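Local coordinates for bacteriocin immunity protein (Pseudomonas aeruginosa, PDB 6W0V) that binds the nuclease domain of pyocin S8 as its cognate immunity protein and presumably protects the producing cell from the toxin's DNase activity, at the interface of chains B and A. Coordinates in Å, arbitrary orientation; residue numbers count along the deposited sequence, not the author numbering. Chains: chain A, Bacteriocin immunity protein; chain B, Pyocin S8.

Contact 1 and contact 2 are neighbouring patches of one toxin-immunity interface, the centres of their C-alpha atoms about 9 Å apart. A:Arg30 belongs to both: its NH2 faces the water of contact 1, while one face of its guanidinium takes an aromatic edge in contact 2. Helix 27-41 of the immunity protein is thus the common element. Contact 1 adds helices 9-21 and 48-51, which receive helix 68-75 of the pyocin; contact 2 uses pyocin loop residues. A threonine-centred patch bridged by water and a charged one lie side by side, and together they probably contribute to recognition of the cognate nuclease domain.

Contact 1: the interface of chains B and A. Residues chain B 68-69, 72; chain A 19-20, 30, 50-51.
B:Thr69, in helix 68-75 of the pyocin nuclease domain, pushes its methyl group down onto the ring of A:Phe20 in helix 9-21 of the immunity protein. CG2 stands over the middle of one face, 3.3 Å from the centroid of the A:Phe20 ring, a CH-pi contact in which the methyl lies at similar distances from all six ring carbons. The same methyl also meets A:Leu19 CB and, at 3.7 Å, A:Ile50 CG2, so it is packed by residues from two helices. The other branch points elsewhere. With chi1 at 54°, OG1 sits between the backbone N and the carbonyl carbon, which turns the hydroxyl towards helix 48-51 while CG2 keeps to the phenylalanine face. B:Thr69 and A:Phe51 cross at about a right angle, and the threonine CB comes within 3.5 Å of A:Phe51 CE1. The A:Phe51 ring is itself backed on one face by A:Ile50 CG2 from its own chain.

Direct polar contact is slight: the hydroxyl OG1 makes a weak hydrogen bond to the A:Ile50 carbonyl O at 3.3 Å. Ordered water does more. Water 1 lies 2.8 Å from B:Thr69 OG1, and it also meets the threonine backbone N and A:Ile50 O; water 2, paired with water 1, extends the network from OG1 to A:Phe51 O. Around this centre the flanking lysines give mostly aliphatic contact. B:Lys68 touches the rim of the A:Phe20 ring through CB, its chain running on extended. B:Lys72, bent at chi2 (69°), lays CG and CD beside the A:Phe20 carbonyl O, with CD 3.4 Å from that oxygen. On the side towards helix 27-41, water 3 lies in the guanidinium plane of A:Arg30, 2.7 Å from its NH2, and links it to the B:Thr69 carbonyl O.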
loop_
_atom_site.group_PDB
_atom_site.type_symbol
_atom_site.label_atom_id
_atom_site.label_comp_id
_atom_site.label_asym_id
_atom_site.label_seq_id
_atom_site.Cartn_x
_atom_site.Cartn_y
_atom_site.Cartn_z
ATOM N N LYS B 68 -6.226 -0.231 -8.315
ATOM C CA LYS B 68 -5.663 0.918 -9.050
ATOM C C LYS B 68 -4.940 1.863 -8.097
ATOM O O LYS B 68 -3.874 2.327 -8.472
ATOM C CB LYS B 68 -6.768 1.614 -9.836
ATOM C CG LYS B 68 -7.052 0.915 -11.147
ATOM C CD LYS B 68 -8.199 1.495 -11.916
ATOM C CE LYS B 68 -8.449 0.744 -13.205
ATOM N NZ LYS B 68 -9.309 1.521 -14.122
ATOM N N THR B 69 -5.503 2.175 -6.933
ATOM C CA THR B 69 -4.832 3.135 -6.021
ATOM C C THR B 69 -3.547 2.492 -5.516
ATOM O O THR B 69 -2.537 3.184 -5.509
ATOM C CB THR B 69 -5.758 3.642 -4.916
ATOM O OG1 THR B 69 -6.307 2.526 -4.228
ATOM C CG2 THR B 69 -6.843 4.522 -5.484
ATOM N N LYS B 72 -1.163 2.584 -8.430
ATOM C CA LYS B 72 -0.787 3.986 -8.684
ATOM C C LYS B 72 0.277 4.387 -7.674
ATOM O O LYS B 72 1.303 4.938 -8.075
ATOM C CB LYS B 72 -1.984 4.917 -8.527
ATOM C CG LYS B 72 -1.647 6.384 -8.725
ATOM C CD LYS B 72 -1.286 6.711 -10.140
ATOM C CE LYS B 72 -0.923 8.167 -10.325
ATOM N NZ LYS B 72 -0.607 8.472 -11.741
ATOM N N LEU A 19 -5.958 9.867 -5.149
ATOM C CA LEU A 19 -5.359 8.529 -4.922
ATOM C C LEU A 19 -5.239 7.768 -6.241
ATOM O O LEU A 19 -4.303 6.985 -6.376
ATOM C CB LEU A 19 -6.179 7.761 -3.893
ATOM C CG LEU A 19 -6.252 8.425 -2.524
ATOM C CD1 LEU A 19 -7.084 7.594 -1.573
ATOM C CD2 LEU A 19 -4.855 8.652 -1.958
ATOM N N PHE A 20 -6.154 7.970 -7.183
ATOM C CA PHE A 20 -6.110 7.262 -8.485
ATOM C C PHE A 20 -5.187 7.993 -9.451
ATOM O O PHE A 20 -4.584 7.319 -10.293
ATOM C CB PHE A 20 -7.506 7.159 -9.084
ATOM C CG PHE A 20 -8.396 6.217 -8.325
ATOM C CD1 PHE A 20 -9.047 6.634 -7.174
ATOM C CD2 PHE A 20 -8.574 4.914 -8.755
ATOM C CE1 PHE A 20 -9.853 5.762 -6.469
ATOM C CE2 PHE A 20 -9.391 4.049 -8.050
ATOM C CZ PHE A 20 -10.034 4.475 -6.916
ATOM N N ARG A 30 0.557 10.888 0.882
ATOM C CA ARG A 30 -0.596 10.099 0.413
ATOM C C ARG A 30 -1.458 9.745 1.611
ATOM O O ARG A 30 -2.681 9.799 1.502
ATOM C CB ARG A 30 -0.175 8.829 -0.302
ATOM C CG ARG A 30 -1.379 8.026 -0.755
ATOM C CD ARG A 30 -1.026 6.753 -1.449
ATOM N NE ARG A 30 -0.235 5.919 -0.577
ATOM C CZ ARG A 30 0.160 4.703 -0.866
ATOM N NH1 ARG A 30 0.913 4.054 0.004
ATOM N NH2 ARG A 30 -0.183 4.142 -2.009
ATOM N N ILE A 50 -11.124 1.960 -0.674
ATOM C CA ILE A 50 -10.294 2.589 -1.729
ATOM C C ILE A 50 -9.428 1.516 -2.378
ATOM O O ILE A 50 -9.392 1.430 -3.602
ATOM C CB ILE A 50 -9.408 3.687 -1.123
ATOM C CG1 ILE A 50 -10.248 4.751 -0.411
ATOM C CG2 ILE A 50 -8.517 4.281 -2.196
ATOM C CD1 ILE A 50 -9.451 5.609 0.533
ATOM N N PHE A 51 -8.687 0.777 -1.558
ATOM C CA PHE A 51 -7.539 -0.025 -2.035
ATOM C C PHE A 51 -7.927 -1.453 -2.383
ATOM O O PHE A 51 -7.191 -2.086 -3.121
ATOM C CB PHE A 51 -6.430 0.002 -0.994
ATOM C CG PHE A 51 -5.795 1.355 -0.938
ATOM C CD1 PHE A 51 -4.791 1.695 -1.829
ATOM C CD2 PHE A 51 -6.242 2.310 -0.047
ATOM C CE1 PHE A 51 -4.248 2.967 -1.816
ATOM C CE2 PHE A 51 -5.680 3.573 -0.021
ATOM C CZ PHE A 51 -4.686 3.898 -0.910
HETATM O O HOH W 1 -7.914 0.953 -5.896
HETATM O O HOH W 2 -5.793 -0.487 -4.829
HETATM O O HOH W 3 -2.104 5.050 -3.729
#

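Contact 2: the interface of chains B and A. Residues chain B 81, 92-93; chain A 27, 30-31, 34-35.
B:Lys93 brings its ammonium group to the carboxylate of A:Asp31, the two side chains approaching from opposite directions. B:Lys93 NZ forms a salt bridge with A:Asp31 OD1 at 2.8 Å, and the oxygen accepts through its syn lone pair; OD2 takes a weak hydrogen bond from the same NZ. The lysine is bent at chi2 and chi4 (-57°), the second bend turning NZ towards the acids. B:Asp92 OD1 holds the same NZ from the pyocin side at 2.7 Å, met on its syn side but 21° out of the carboxylate plane. Water 4 links NZ to A:Glu27 OE2, so acidic groups of both chains surround the ammonium and probably stabilise its positive charge.

B:Phe81 lies beneath the lysine, with B:Lys93 CE 3.5 Å above one ring face, towards the rim. The B:Phe81 edge at CE1 rests on a face of the A:Arg30 guanidinium, 3.5 Å from A:Arg30 CZ, the two planes tilted 55° apart. B:Phe81 CZ, the far end of the ring, packs 3.7 Å from A:Val34 CG2. B:Asp92 also meets A:Tyr35 at the ring's edge, its carboxylate nearly coplanar with the phenol ring, although the modelled separation of OD2 and the hydroxyl OH is doubtfully short.

The pyocin residues come from loop segments, B:Asp92 and B:Lys93 just ahead of strand 95-98, whereas their immunity partners line successive turns of helix 27-41.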
loop_
_atom_site.group_PDB
_atom_site.type_symbol
_atom_site.label_atom_id
_atom_site.label_comp_id
_atom_site.label_asym_id
_atom_site.label_seq_id
_atom_site.Cartn_x
_atom_site.Cartn_y
_atom_site.Cartn_z
ATOM N N PHE B 81 -1.120 -0.316 0.483
ATOM C CA PHE B 81 -1.909 -0.630 1.677
ATOM C C PHE B 81 -2.256 -2.100 1.646
ATOM O O PHE B 81 -2.562 -2.646 0.571
ATOM C CB PHE B 81 -3.191 0.180 1.664
ATOM C CG PHE B 81 -2.976 1.605 2.059
ATOM C CD1 PHE B 81 -2.478 2.521 1.154
ATOM C CD2 PHE B 81 -3.230 2.015 3.355
ATOM C CE1 PHE B 81 -2.266 3.834 1.534
ATOM C CE2 PHE B 81 -3.014 3.328 3.730
ATOM C CZ PHE B 81 -2.525 4.232 2.820
ATOM N N ASP B 92 -0.230 0.244 8.027
ATOM C CA ASP B 92 -1.304 -0.179 7.099
ATOM C C ASP B 92 -0.742 -0.542 5.730
ATOM O O ASP B 92 -1.527 -0.887 4.844
ATOM C CB ASP B 92 -2.332 0.940 6.962
ATOM C CG ASP B 92 -1.715 2.295 6.680
ATOM O OD1 ASP B 92 -0.545 2.329 6.269
ATOM O OD2 ASP B 92 -2.408 3.300 6.889
ATOM N N LYS B 93 0.576 -0.491 5.571
ATOM C CA LYS B 93 1.245 -0.774 4.288
ATOM C C LYS B 93 1.892 -2.142 4.376
ATOM O O LYS B 93 2.322 -2.534 5.475
ATOM C CB LYS B 93 2.398 0.184 4.008
ATOM C CG LYS B 93 2.108 1.646 4.227
ATOM C CD LYS B 93 0.963 2.091 3.378
ATOM C CE LYS B 93 0.858 3.596 3.362
ATOM N NZ LYS B 93 0.719 4.141 4.732
ATOM N N GLU A 27 4.904 8.566 1.192
ATOM C CA GLU A 27 3.804 7.799 1.803
ATOM C C GLU A 27 3.054 8.710 2.755
ATOM O O GLU A 27 1.845 8.627 2.796
ATOM C CB GLU A 27 4.362 6.571 2.489
ATOM C CG GLU A 27 4.846 5.580 1.475
ATOM C CD GLU A 27 5.289 4.288 2.098
ATOM O OE1 GLU A 27 5.682 3.401 1.335
ATOM O OE2 GLU A 27 5.241 4.194 3.340
ATOM N N ARG A 30 0.557 10.888 0.882
ATOM C CA ARG A 30 -0.596 10.099 0.413
ATOM C C ARG A 30 -1.458 9.745 1.611
ATOM O O ARG A 30 -2.681 9.799 1.502
ATOM C CB ARG A 30 -0.175 8.829 -0.302
ATOM C CG ARG A 30 -1.379 8.026 -0.755
ATOM C CD ARG A 30 -1.026 6.753 -1.449
ATOM N NE ARG A 30 -0.235 5.919 -0.577
ATOM C CZ ARG A 30 0.160 4.703 -0.866
ATOM N NH1 ARG A 30 0.913 4.054 0.004
ATOM N NH2 ARG A 30 -0.183 4.142 -2.009
ATOM N N ASP A 31 -0.859 9.400 2.733
ATOM C CA ASP A 31 -1.620 8.972 3.925
ATOM C C ASP A 31 -2.562 10.085 4.351
ATOM O O ASP A 31 -3.664 9.772 4.805
ATOM C CB ASP A 31 -0.693 8.647 5.087
ATOM C CG ASP A 31 -0.190 7.227 5.053
ATOM O OD1 ASP A 31 -0.621 6.484 4.157
ATOM O OD2 ASP A 31 0.622 6.890 5.932
ATOM N N VAL A 34 -5.482 9.643 2.121
ATOM C CA VAL A 34 -6.170 8.363 2.409
ATOM C C VAL A 34 -6.958 8.526 3.698
ATOM O O VAL A 34 -8.132 8.185 3.728
ATOM C CB VAL A 34 -5.182 7.197 2.521
ATOM C CG1 VAL A 34 -5.853 5.973 3.130
ATOM C CG2 VAL A 34 -4.566 6.879 1.173
ATOM N N TYR A 35 -6.325 9.029 4.741
ATOM C CA TYR A 35 -6.969 9.086 6.068
ATOM C C TYR A 35 -7.983 10.213 6.119
ATOM O O TYR A 35 -8.944 10.052 6.862
ATOM C CB TYR A 35 -5.925 9.098 7.172
ATOM C CG TYR A 35 -5.503 7.673 7.339
ATOM C CD1 TYR A 35 -6.333 6.784 8.000
ATOM C CD2 TYR A 35 -4.429 7.170 6.640
ATOM C CE1 TYR A 35 -6.019 5.439 8.081
ATOM C CE2 TYR A 35 -4.090 5.832 6.722
ATOM C CZ TYR A 35 -4.885 4.964 7.448
ATOM O OH TYR A 35 -4.582 3.636 7.533
HETATM O O HOH W 4 3.435 4.689 5.281
#